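Local coordinates for protein malate dehydrogenase (Pyrococcus horikoshii, PDB 1V9N) that catalyses the NAD-dependent oxidation of (S)-malate to oxaloacetate as a homodimer of the LDH2/MDH2 oxidoreductase family, at residues M1-Y6 with M330-K335; Y11-K16 with G337-R342. All blocks are in the same frame, centred on the assembly; numbering follows the deposited sequence.

Overall arrangement
Both contacts tie the start of the chain to the region near its end, and their centres lie about 11 Å apart on the same side of the subunit. Interaction 1 lays the N-terminal loop 1-6 along helix 324-336; interaction 2 then pairs strand 11-14 with strand 338-341, which follows that helix directly. Glu3 joins them: its OE2 is 2.7 Å from NH2 of Arg13 in a salt bridge and also holds Arg333, while Arg333 NE lies 3.3 Å from Pro339 CD. Lys4, in interaction 1, reaches the NADPH bound in the pocket, to which residues of the second subunit, among them His243 and Lys244, also contribute.

Interaction 1 of 2, residues M1-Y6 with M330-K335; sequences MFEKGY and METRLK. With NDP (NADPH dihydro-nicotinamide-adenine-dinucleotide phosphate), chain B.
Glu3 and Arg333 cross at about a right angle, with carboxylate and guanidinium planes turned 81° apart. Glu3 lies at the edge of the guanidinium, and the N-H of Arg333 NE points to Glu3 OE2 at 2.9 Å, meeting it from above the carboxylate plane. Arg333 is extended from CG to NE, so it runs off helix 324-336 to this salt bridge. At the preceding residue, Thr332 and Met1, a selenomethionine, slide past each other in opposite directions. Thr332 OG1 donates to Phe2 O at 2.7 Å, in the carbonyl plane and on a lone pair; Leu328 O, one helical turn back, is a second acceptor that competes for the one hydroxyl proton. Met1, bent at chi2 (73°) and chi3 (95°), turns its CE over Thr332 and across the Lys335 chain, a tight 3.3 Å from Lys335 CE. Lys4, its backbone N bonded to Thr329 OG1, runs past residues 330-335 toward the cofactor, and its NZ donates to O3X of the NADPH 2'-phosphate at 2.8 Å and to Arg50 O. Its ammonium would probably offset the phosphate charge. Glu3 OE2 faces two guanidinium groups, Arg333 and Arg13, which would probably lower its pKa and keep it ionised.

Interaction 2 of 2, residues Y11-K16 with G337-R342; sequences YIRVPK and GIPIYR
Strands 11-14, near the N-terminus, and 338-341, directly after helix 324-336, form a two-stranded antiparallel sheet separate from the mixed sheet of the subunit. Four backbone hydrogen bonds join them: Ile12 and Ile340 exchange a pair, both 2.9 Å from N to O, and Val14 and Ile338 exchange another, the shorter being Val14 N to Ile338 O at 2.7 Å. Between the two rungs, CA-H...O contacts run from Pro339 to Ile12 O and from Arg13 to Ile338 O; beyond the Ile12 rung, Tyr11 CA meets Ile340 O likewise.

On the face bearing Ile12, Val14, Ile338 and Ile340, the contacts are apolar. Val14 CG2 meets Ile340 CD1 obliquely at 3.6 Å, and Ile338 CD1 lies alongside Lys16; Leu19 of helix 16-29 touches Ile338 and Ile340. On the other face, Pro339 CB sits over one face of the Arg13 guanidinium, offset toward its rim, while Arg13 NH2 is bound by Glu3.

Aromatic contacts end the sheet. Tyr341 turns its edge to the face of Tyr11, a T-shaped pair with planes at 62° and centroids 5.3 Å apart, and Tyr11 OH is hydrogen-bonded to Glu53. An alanine at Tyr11 would probably loosen this end of the sheet, losing the ring that Tyr341 packs on and the bond to Glu53. Over the same Tyr11 face sits Tyr341 CA, a CH-pi contact 4.0 Å from the ring centroid.

Interaction 1 of 2, residues M1-Y6 with M330-K335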
HETATM    1  N   MSE A   1     -16.703 -24.004 -16.009  1.00 60.97           N
HETATM    2  CA  MSE A   1     -17.069 -22.762 -15.270  1.00 60.45           C
HETATM    3  C   MSE A   1     -16.004 -21.699 -15.506  1.00 57.36           C
HETATM    4  O   MSE A   1     -15.230 -21.790 -16.460  1.00 57.59           O
HETATM    5  CB  MSE A   1     -17.181 -23.048 -13.768  1.00 65.31           C
HETATM    6  CG  MSE A   1     -18.124 -24.185 -13.400  1.00 70.75           C
HETATM    7 SE   MSE A   1     -17.418 -25.933 -13.826  1.00 81.13          SE
HETATM    8  CE  MSE A   1     -16.639 -26.383 -12.122  1.00 77.87           C
ATOM      9  N   PHE A   2     -15.964 -20.691 -14.642  1.00 53.39           N
ATOM     10  CA  PHE A   2     -14.973 -19.634 -14.788  1.00 49.68           C
ATOM     11  C   PHE A   2     -13.596 -20.090 -14.319  1.00 47.46           C
ATOM     12  O   PHE A   2     -13.471 -20.847 -13.357  1.00 45.83           O
ATOM     13  CB  PHE A   2     -15.391 -18.384 -14.004  1.00 47.33           C
ATOM     14  CG  PHE A   2     -14.370 -17.284 -14.042  1.00 46.55           C
ATOM     15  CD1 PHE A   2     -13.301 -17.277 -13.148  1.00 45.49           C
ATOM     16  CD2 PHE A   2     -14.445 -16.283 -15.005  1.00 45.34           C
ATOM     17  CE1 PHE A   2     -12.321 -16.293 -13.216  1.00 44.59           C
ATOM     18  CE2 PHE A   2     -13.468 -15.293 -15.081  1.00 46.01           C
ATOM     19  CZ  PHE A   2     -12.402 -15.299 -14.183  1.00 45.27           C
ATOM     20  N   GLU A   3     -12.565 -19.620 -15.011  1.00 46.61           N
ATOM     21  CA  GLU A   3     -11.192 -19.953 -14.673  1.00 46.73           C
ATOM     22  C   GLU A   3     -10.282 -18.797 -15.099  1.00 45.81           C
ATOM     23  O   GLU A   3     -10.319 -18.355 -16.251  1.00 44.74           O
ATOM     24  CB  GLU A   3     -10.782 -21.244 -15.376  1.00 48.60           C
ATOM     25  CG  GLU A   3     -10.494 -22.416 -14.460  1.00 51.59           C
ATOM     26  CD  GLU A   3      -9.624 -23.453 -15.155  1.00 53.35           C
ATOM     27  OE1 GLU A   3      -9.216 -23.176 -16.303  1.00 56.06           O
ATOM     28  OE2 GLU A   3      -9.351 -24.523 -14.567  1.00 54.67           O
ATOM     29  N   LYS A   4      -9.468 -18.321 -14.160  1.00 44.97           N
ATOM     30  CA  LYS A   4      -8.559 -17.197 -14.387  1.00 46.31           C
ATOM     31  C   LYS A   4      -7.578 -17.287 -15.549  1.00 47.75           C
ATOM     32  O   LYS A   4      -7.386 -16.312 -16.279  1.00 48.93           O
ATOM     33  CB  LYS A   4      -7.773 -16.895 -13.105  1.00 45.73           C
ATOM     34  CG  LYS A   4      -8.546 -16.084 -12.077  1.00 43.13           C
ATOM     35  CD  LYS A   4      -7.783 -15.957 -10.770  1.00 40.51           C
ATOM     36  CE  LYS A   4      -6.436 -15.284 -10.956  1.00 40.32           C
ATOM     37  NZ  LYS A   4      -5.718 -15.154  -9.657  1.00 38.80           N
ATOM     38  N   GLY A   5      -6.941 -18.436 -15.719  1.00 48.38           N
ATOM     39  CA  GLY A   5      -5.984 -18.564 -16.798  1.00 52.54           C
ATOM     40  C   GLY A   5      -6.545 -19.282 -18.007  1.00 54.75           C
ATOM     41  O   GLY A   5      -7.719 -19.652 -18.030  1.00 54.87           O
ATOM     42  N   TYR A   6      -5.708 -19.471 -19.020  1.00 57.42           N
ATOM     43  CA  TYR A   6      -6.130 -20.172 -20.224  1.00 60.08           C
ATOM     44  C   TYR A   6      -5.565 -21.583 -20.208  1.00 60.10           C
ATOM     45  O   TYR A   6      -4.351 -21.778 -20.229  1.00 59.71           O
ATOM     46  CB  TYR A   6      -5.654 -19.435 -21.481  1.00 62.21           C
ATOM     47  CG  TYR A   6      -5.993 -20.150 -22.775  1.00 64.94           C
ATOM     48  CD1 TYR A   6      -5.277 -21.278 -23.183  1.00 65.98           C
ATOM     49  CD2 TYR A   6      -7.043 -19.710 -23.584  1.00 65.94           C
ATOM     50  CE1 TYR A   6      -5.597 -21.951 -24.362  1.00 67.16           C
ATOM     51  CE2 TYR A   6      -7.372 -20.378 -24.768  1.00 67.06           C
ATOM     52  CZ  TYR A   6      -6.644 -21.497 -25.149  1.00 67.21           C
ATOM     53  OH  TYR A   6      -6.963 -22.167 -26.311  1.00 67.36           O
HETATM   54  N   MSE A 330     -10.985 -21.196  -8.039  1.00 38.27           N
HETATM   55  CA  MSE A 330     -10.816 -22.270  -7.071  1.00 39.25           C
HETATM   56  C   MSE A 330     -12.029 -23.192  -7.104  1.00 40.09           C
HETATM   57  O   MSE A 330     -11.898 -24.403  -7.279  1.00 39.00           O
HETATM   58  CB  MSE A 330     -10.647 -21.695  -5.661  1.00 39.51           C
HETATM   59  CG  MSE A 330     -10.726 -22.732  -4.549  1.00 41.45           C
HETATM   60 SE   MSE A 330     -10.404 -22.018  -2.769  1.00 47.85          SE
HETATM   61  CE  MSE A 330     -11.966 -21.923  -1.684  1.00 47.40           C
ATOM     62  N   GLU A 331     -13.209 -22.603  -6.932  1.00 41.10           N
ATOM     63  CA  GLU A 331     -14.464 -23.344  -6.930  1.00 42.55           C
ATOM     64  C   GLU A 331     -14.521 -24.310  -8.112  1.00 41.64           C
ATOM     65  O   GLU A 331     -14.891 -25.476  -7.967  1.00 40.57           O
ATOM     66  CB  GLU A 331     -15.635 -22.360  -6.997  1.00 44.86           C
ATOM     67  CG  GLU A 331     -17.003 -22.977  -6.765  1.00 47.98           C
ATOM     68  CD  GLU A 331     -18.121 -21.959  -6.902  1.00 50.18           C
ATOM     69  OE1 GLU A 331     -18.344 -21.471  -8.031  1.00 52.18           O
ATOM     70  OE2 GLU A 331     -18.769 -21.640  -5.882  1.00 50.30           O
ATOM     71  N   THR A 332     -14.139 -23.813  -9.281  1.00 41.10           N
ATOM     72  CA  THR A 332     -14.136 -24.614 -10.496  1.00 42.25           C
ATOM     73  C   THR A 332     -13.179 -25.802 -10.397  1.00 43.34           C
ATOM     74  O   THR A 332     -13.586 -26.961 -10.513  1.00 43.17           O
ATOM     75  CB  THR A 332     -13.723 -23.760 -11.711  1.00 41.89           C
ATOM     76  OG1 THR A 332     -14.725 -22.767 -11.962  1.00 43.72           O
ATOM     77  CG2 THR A 332     -13.548 -24.630 -12.947  1.00 42.02           C
ATOM     78  N   ARG A 333     -11.906 -25.496 -10.178  1.00 42.62           N
ATOM     79  CA  ARG A 333     -10.870 -26.513 -10.090  1.00 41.54           C
ATOM     80  C   ARG A 333     -11.035 -27.525  -8.961  1.00 43.14           C
ATOM     81  O   ARG A 333     -10.372 -28.561  -8.955  1.00 44.30           O
ATOM     82  CB  ARG A 333      -9.507 -25.828 -10.006  1.00 39.00           C
ATOM     83  CG  ARG A 333      -9.239 -24.954 -11.214  1.00 34.66           C
ATOM     84  CD  ARG A 333      -7.895 -24.273 -11.159  1.00 33.56           C
ATOM     85  NE  ARG A 333      -7.608 -23.588 -12.416  1.00 31.23           N
ATOM     86  CZ  ARG A 333      -6.485 -22.929 -12.666  1.00 32.05           C
ATOM     87  NH1 ARG A 333      -5.537 -22.864 -11.740  1.00 33.94           N
ATOM     88  NH2 ARG A 333      -6.306 -22.341 -13.840  1.00 29.35           N
ATOM     89  N   LEU A 334     -11.916 -27.244  -8.009  1.00 45.36           N
ATOM     90  CA  LEU A 334     -12.136 -28.173  -6.906  1.00 46.89           C
ATOM     91  C   LEU A 334     -12.997 -29.360  -7.339  1.00 48.70           C
ATOM     92  O   LEU A 334     -12.864 -30.463  -6.803  1.00 49.07           O
ATOM     93  CB  LEU A 334     -12.790 -27.457  -5.723  1.00 47.99           C
ATOM     94  CG  LEU A 334     -11.853 -26.607  -4.861  1.00 48.94           C
ATOM     95  CD1 LEU A 334     -12.647 -25.882  -3.785  1.00 48.64           C
ATOM     96  CD2 LEU A 334     -10.801 -27.509  -4.229  1.00 49.22           C
ATOM     97  N   LYS A 335     -13.882 -29.136  -8.304  1.00 48.44           N
ATOM     98  CA  LYS A 335     -14.742 -30.206  -8.791  1.00 49.90           C
ATOM     99  C   LYS A 335     -14.381 -30.593 -10.219  1.00 48.78           C
ATOM    100  O   LYS A 335     -14.810 -31.632 -10.716  1.00 48.97           O
ATOM    101  CB  LYS A 335     -16.217 -29.789  -8.702  1.00 51.64           C
ATOM    102  CG  LYS A 335     -16.541 -28.422  -9.286  1.00 53.07           C
ATOM    103  CD  LYS A 335     -17.953 -28.002  -8.893  1.00 55.74           C
ATOM    104  CE  LYS A 335     -18.253 -26.565  -9.297  1.00 56.93           C
ATOM    105  NZ  LYS A 335     -19.565 -26.096  -8.764  1.00 57.22           N
TER
HETATM  106  PA  NDP B 401      -2.759 -10.094 -10.183  1.00 27.15           P
HETATM  107  O1A NDP B 401      -3.064 -11.431 -10.632  1.00 29.38           O
HETATM  108  O2A NDP B 401      -2.569  -8.933 -11.122  1.00 28.04           O
HETATM  109  O5B NDP B 401      -3.900  -9.696  -9.074  1.00 28.10           O
HETATM  110  C5B NDP B 401      -3.876  -8.426  -8.396  1.00 26.61           C
HETATM  111  C4B NDP B 401      -5.072  -8.454  -7.426  1.00 25.06           C
HETATM  112  O4B NDP B 401      -6.143  -7.825  -8.153  1.00 26.29           O
HETATM  113  C3B NDP B 401      -5.601  -9.787  -6.975  1.00 25.38           C
HETATM  114  O3B NDP B 401      -6.003  -9.659  -5.578  1.00 21.60           O
HETATM  115  C2B NDP B 401      -6.773 -10.102  -7.836  1.00 23.71           C
HETATM  116  O2B NDP B 401      -7.765 -10.999  -7.309  1.00 23.34           O
HETATM  117  C1B NDP B 401      -7.251  -8.724  -8.171  1.00 25.55           C
HETATM  118  N9A NDP B 401      -7.850  -8.573  -9.526  1.00 29.54           N
HETATM  119  C8A NDP B 401      -7.463  -9.173 -10.758  1.00 29.06           C
HETATM  120  N7A NDP B 401      -8.232  -8.767 -11.742  1.00 30.72           N
HETATM  121  C5A NDP B 401      -9.136  -7.899 -11.199  1.00 30.65           C
HETATM  122  C6A NDP B 401     -10.218  -7.115 -11.712  1.00 31.23           C
HETATM  123  N6A NDP B 401     -10.516  -7.152 -13.015  1.00 31.29           N
HETATM  124  N1A NDP B 401     -10.953  -6.318 -10.860  1.00 30.98           N
HETATM  125  C2A NDP B 401     -10.653  -6.270  -9.522  1.00 29.37           C
HETATM  126  N3A NDP B 401      -9.651  -6.966  -8.944  1.00 28.90           N
HETATM  127  C4A NDP B 401      -8.922  -7.770  -9.842  1.00 30.06           C
HETATM  128  O3  NDP B 401      -1.529 -10.033  -9.207  1.00 29.05           O
HETATM  129  PN  NDP B 401       0.034 -10.302  -9.244  1.00 28.90           P
HETATM  130  O1N NDP B 401       0.651  -9.025  -8.902  1.00 27.75           O
HETATM  131  O2N NDP B 401       0.248 -10.837 -10.632  1.00 31.25           O
HETATM  132  O5D NDP B 401       0.177 -11.412  -8.113  1.00 27.80           O
HETATM  133  C5D NDP B 401       0.989 -12.608  -8.281  1.00 29.72           C
HETATM  134  C4D NDP B 401       0.931 -13.501  -6.983  1.00 28.48           C
HETATM  135  O4D NDP B 401       2.273 -13.779  -6.625  1.00 29.86           O
HETATM  136  C3D NDP B 401       0.294 -12.870  -5.720  1.00 27.84           C
HETATM  137  O3D NDP B 401      -0.520 -13.867  -5.088  1.00 27.28           O
HETATM  138  C2D NDP B 401       1.460 -12.398  -4.868  1.00 27.69           C
HETATM  139  O2D NDP B 401       1.131 -12.388  -3.495  1.00 24.57           O
HETATM  140  C1D NDP B 401       2.555 -13.421  -5.271  1.00 27.73           C
HETATM  141  N1N NDP B 401       3.942 -12.890  -5.195  1.00 25.33           N
HETATM  142  C2N NDP B 401       4.796 -13.489  -4.227  1.00 24.99           C
HETATM  143  C3N NDP B 401       6.159 -12.983  -4.154  1.00 25.12           C
HETATM  144  C7N NDP B 401       7.091 -13.566  -3.183  1.00 24.05           C
HETATM  145  O7N NDP B 401       8.266 -13.194  -3.066  1.00 24.91           O
HETATM  146  N7N NDP B 401       6.685 -14.564  -2.352  1.00 24.05           N
HETATM  147  C4N NDP B 401       6.544 -11.938  -5.048  1.00 27.27           C
HETATM  148  C5N NDP B 401       5.691 -11.364  -5.981  1.00 26.71           C
HETATM  149  C6N NDP B 401       4.385 -11.841  -6.063  1.00 26.04           C
HETATM  150  P2B NDP B 401      -7.908 -12.508  -7.651  1.00 26.07           P
HETATM  151  O1X NDP B 401      -9.366 -12.658  -7.786  1.00 25.43           O
HETATM  152  O2X NDP B 401      -7.373 -13.338  -6.528  1.00 24.13           O
HETATM  153  O3X NDP B 401      -7.177 -12.814  -8.954  1.00 24.43           O

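Interaction 2 of 2, residues Y11-K16 with G337-R342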
ATOM      1  N   TYR A  11      -2.420 -28.996 -20.896  1.00 58.98           N
ATOM      2  CA  TYR A  11      -2.661 -29.069 -19.460  1.00 57.97           C
ATOM      3  C   TYR A  11      -3.362 -30.357 -19.055  1.00 56.66           C
ATOM      4  O   TYR A  11      -4.142 -30.921 -19.822  1.00 56.61           O
ATOM      5  CB  TYR A  11      -3.491 -27.870 -18.991  1.00 58.10           C
ATOM      6  CG  TYR A  11      -2.727 -26.566 -18.950  1.00 57.80           C
ATOM      7  CD1 TYR A  11      -2.336 -25.924 -20.122  1.00 57.28           C
ATOM      8  CD2 TYR A  11      -2.382 -25.981 -17.732  1.00 58.33           C
ATOM      9  CE1 TYR A  11      -1.619 -24.730 -20.082  1.00 58.10           C
ATOM     10  CE2 TYR A  11      -1.666 -24.790 -17.681  1.00 57.64           C
ATOM     11  CZ  TYR A  11      -1.288 -24.171 -18.857  1.00 58.19           C
ATOM     12  OH  TYR A  11      -0.574 -22.996 -18.806  1.00 59.43           O
ATOM     13  N   ILE A  12      -3.077 -30.811 -17.838  1.00 55.03           N
ATOM     14  CA  ILE A  12      -3.668 -32.034 -17.311  1.00 54.20           C
ATOM     15  C   ILE A  12      -4.373 -31.769 -15.985  1.00 53.97           C
ATOM     16  O   ILE A  12      -3.780 -31.230 -15.051  1.00 53.74           O
ATOM     17  CB  ILE A  12      -2.597 -33.128 -17.076  1.00 54.24           C
ATOM     18  CG1 ILE A  12      -1.845 -33.426 -18.374  1.00 54.39           C
ATOM     19  CG2 ILE A  12      -3.256 -34.394 -16.551  1.00 54.02           C
ATOM     20  CD1 ILE A  12      -0.860 -32.348 -18.788  1.00 54.07           C
ATOM     21  N   ARG A  13      -5.642 -32.153 -15.905  1.00 53.50           N
ATOM     22  CA  ARG A  13      -6.413 -31.964 -14.688  1.00 53.06           C
ATOM     23  C   ARG A  13      -5.928 -32.941 -13.624  1.00 52.26           C
ATOM     24  O   ARG A  13      -5.848 -34.145 -13.865  1.00 52.91           O
ATOM     25  CB  ARG A  13      -7.903 -32.195 -14.954  1.00 53.29           C
ATOM     26  CG  ARG A  13      -8.769 -30.956 -14.802  1.00 53.87           C
ATOM     27  CD  ARG A  13      -8.476 -29.931 -15.882  1.00 54.68           C
ATOM     28  NE  ARG A  13      -9.217 -28.693 -15.661  1.00 56.09           N
ATOM     29  CZ  ARG A  13      -9.233 -27.670 -16.510  1.00 57.16           C
ATOM     30  NH1 ARG A  13      -8.550 -27.734 -17.645  1.00 57.64           N
ATOM     31  NH2 ARG A  13      -9.927 -26.578 -16.220  1.00 56.72           N
ATOM     32  N   VAL A  14      -5.599 -32.415 -12.451  1.00 50.41           N
ATOM     33  CA  VAL A  14      -5.130 -33.242 -11.349  1.00 48.11           C
ATOM     34  C   VAL A  14      -5.999 -32.982 -10.128  1.00 47.77           C
ATOM     35  O   VAL A  14      -6.128 -31.845  -9.682  1.00 49.69           O
ATOM     36  CB  VAL A  14      -3.661 -32.919 -10.985  1.00 47.37           C
ATOM     37  CG1 VAL A  14      -3.208 -33.798  -9.835  1.00 46.71           C
ATOM     38  CG2 VAL A  14      -2.763 -33.122 -12.195  1.00 44.45           C
ATOM     39  N   PRO A  15      -6.619 -34.036  -9.576  1.00 47.52           N
ATOM     40  CA  PRO A  15      -7.473 -33.879  -8.396  1.00 46.86           C
ATOM     41  C   PRO A  15      -6.747 -33.112  -7.295  1.00 46.86           C
ATOM     42  O   PRO A  15      -5.654 -33.494  -6.880  1.00 45.97           O
ATOM     43  CB  PRO A  15      -7.772 -35.320  -8.001  1.00 47.66           C
ATOM     44  CG  PRO A  15      -7.815 -36.013  -9.327  1.00 47.84           C
ATOM     45  CD  PRO A  15      -6.604 -35.440 -10.026  1.00 47.54           C
ATOM     46  N   LYS A  16      -7.363 -32.029  -6.836  1.00 45.88           N
ATOM     47  CA  LYS A  16      -6.789 -31.195  -5.789  1.00 45.15           C
ATOM     48  C   LYS A  16      -6.167 -32.043  -4.682  1.00 45.24           C
ATOM     49  O   LYS A  16      -5.004 -31.855  -4.320  1.00 44.23           O
ATOM     50  CB  LYS A  16      -7.875 -30.277  -5.215  1.00 44.87           C
ATOM     51  CG  LYS A  16      -7.404 -29.284  -4.168  1.00 43.24           C
ATOM     52  CD  LYS A  16      -7.305 -29.916  -2.792  1.00 43.25           C
ATOM     53  CE  LYS A  16      -6.893 -28.894  -1.753  1.00 44.05           C
ATOM     54  NZ  LYS A  16      -6.774 -29.493  -0.399  1.00 45.60           N
ATOM     55  N   GLY A 337     -10.985 -30.166 -11.136  1.00 47.38           N
ATOM     56  CA  GLY A 337      -9.593 -30.556 -11.018  1.00 46.10           C
ATOM     57  C   GLY A 337      -8.637 -29.419 -11.323  1.00 45.00           C
ATOM     58  O   GLY A 337      -8.979 -28.490 -12.053  1.00 44.37           O
ATOM     59  N   ILE A 338      -7.431 -29.495 -10.766  1.00 42.98           N
ATOM     60  CA  ILE A 338      -6.423 -28.460 -10.977  1.00 41.34           C
ATOM     61  C   ILE A 338      -5.615 -28.718 -12.243  1.00 40.75           C
ATOM     62  O   ILE A 338      -4.966 -29.751 -12.372  1.00 41.07           O
ATOM     63  CB  ILE A 338      -5.433 -28.394  -9.792  1.00 41.07           C
ATOM     64  CG1 ILE A 338      -6.196 -28.159  -8.489  1.00 39.71           C
ATOM     65  CG2 ILE A 338      -4.405 -27.293 -10.035  1.00 40.07           C
ATOM     66  CD1 ILE A 338      -5.330 -28.215  -7.254  1.00 38.20           C
ATOM     67  N   PRO A 339      -5.638 -27.771 -13.191  1.00 41.29           N
ATOM     68  CA  PRO A 339      -4.896 -27.912 -14.445  1.00 42.25           C
ATOM     69  C   PRO A 339      -3.410 -27.626 -14.282  1.00 43.48           C
ATOM     70  O   PRO A 339      -3.018 -26.524 -13.905  1.00 44.27           O
ATOM     71  CB  PRO A 339      -5.578 -26.901 -15.357  1.00 42.87           C
ATOM     72  CG  PRO A 339      -5.929 -25.807 -14.406  1.00 42.31           C
ATOM     73  CD  PRO A 339      -6.488 -26.567 -13.223  1.00 42.00           C
ATOM     74  N   ILE A 340      -2.587 -28.629 -14.567  1.00 44.34           N
ATOM     75  CA  ILE A 340      -1.141 -28.488 -14.463  1.00 44.43           C
ATOM     76  C   ILE A 340      -0.513 -28.642 -15.841  1.00 45.06           C
ATOM     77  O   ILE A 340      -0.756 -29.626 -16.538  1.00 46.62           O
ATOM     78  CB  ILE A 340      -0.540 -29.552 -13.519  1.00 43.98           C
ATOM     79  CG1 ILE A 340      -1.146 -29.405 -12.121  1.00 43.90           C
ATOM     80  CG2 ILE A 340       0.975 -29.405 -13.464  1.00 42.39           C
ATOM     81  CD1 ILE A 340      -0.626 -30.407 -11.114  1.00 45.94           C
ATOM     82  N   TYR A 341       0.292 -27.660 -16.229  1.00 45.26           N
ATOM     83  CA  TYR A 341       0.958 -27.665 -17.522  1.00 46.49           C
ATOM     84  C   TYR A 341       1.649 -29.006 -17.772  1.00 47.56           C
ATOM     85  O   TYR A 341       1.914 -29.763 -16.837  1.00 46.86           O
ATOM     86  CB  TYR A 341       1.972 -26.521 -17.574  1.00 47.65           C
ATOM     87  CG  TYR A 341       2.563 -26.255 -18.940  1.00 50.39           C
ATOM     88  CD1 TYR A 341       1.743 -25.970 -20.034  1.00 51.96           C
ATOM     89  CD2 TYR A 341       3.943 -26.257 -19.134  1.00 51.72           C
ATOM     90  CE1 TYR A 341       2.286 -25.691 -21.287  1.00 53.04           C
ATOM     91  CE2 TYR A 341       4.496 -25.979 -20.382  1.00 53.99           C
ATOM     92  CZ  TYR A 341       3.662 -25.696 -21.454  1.00 53.85           C
ATOM     93  OH  TYR A 341       4.208 -25.419 -22.686  1.00 55.03           O
ATOM     94  N   ARG A 342       1.935 -29.295 -19.038  1.00 48.49           N
ATOM     95  CA  ARG A 342       2.583 -30.545 -19.421  1.00 49.09           C
ATOM     96  C   ARG A 342       4.011 -30.667 -18.898  1.00 47.86           C
ATOM     97  O   ARG A 342       4.331 -31.609 -18.173  1.00 48.20           O
ATOM     98  CB  ARG A 342       2.581 -30.694 -20.948  1.00 50.82           C
ATOM     99  CG  ARG A 342       3.042 -29.453 -21.705  1.00 54.14           C
ATOM    100  CD  ARG A 342       3.157 -29.689 -23.214  1.00 57.29           C
ATOM    101  NE  ARG A 342       4.381 -30.400 -23.586  1.00 59.68           N
ATOM    102  CZ  ARG A 342       4.579 -31.707 -23.434  1.00 60.82           C
ATOM    103  NH1 ARG A 342       3.630 -32.478 -22.917  1.00 61.36           N
ATOM    104  NH2 ARG A 342       5.738 -32.245 -23.790  1.00 61.76           N
TER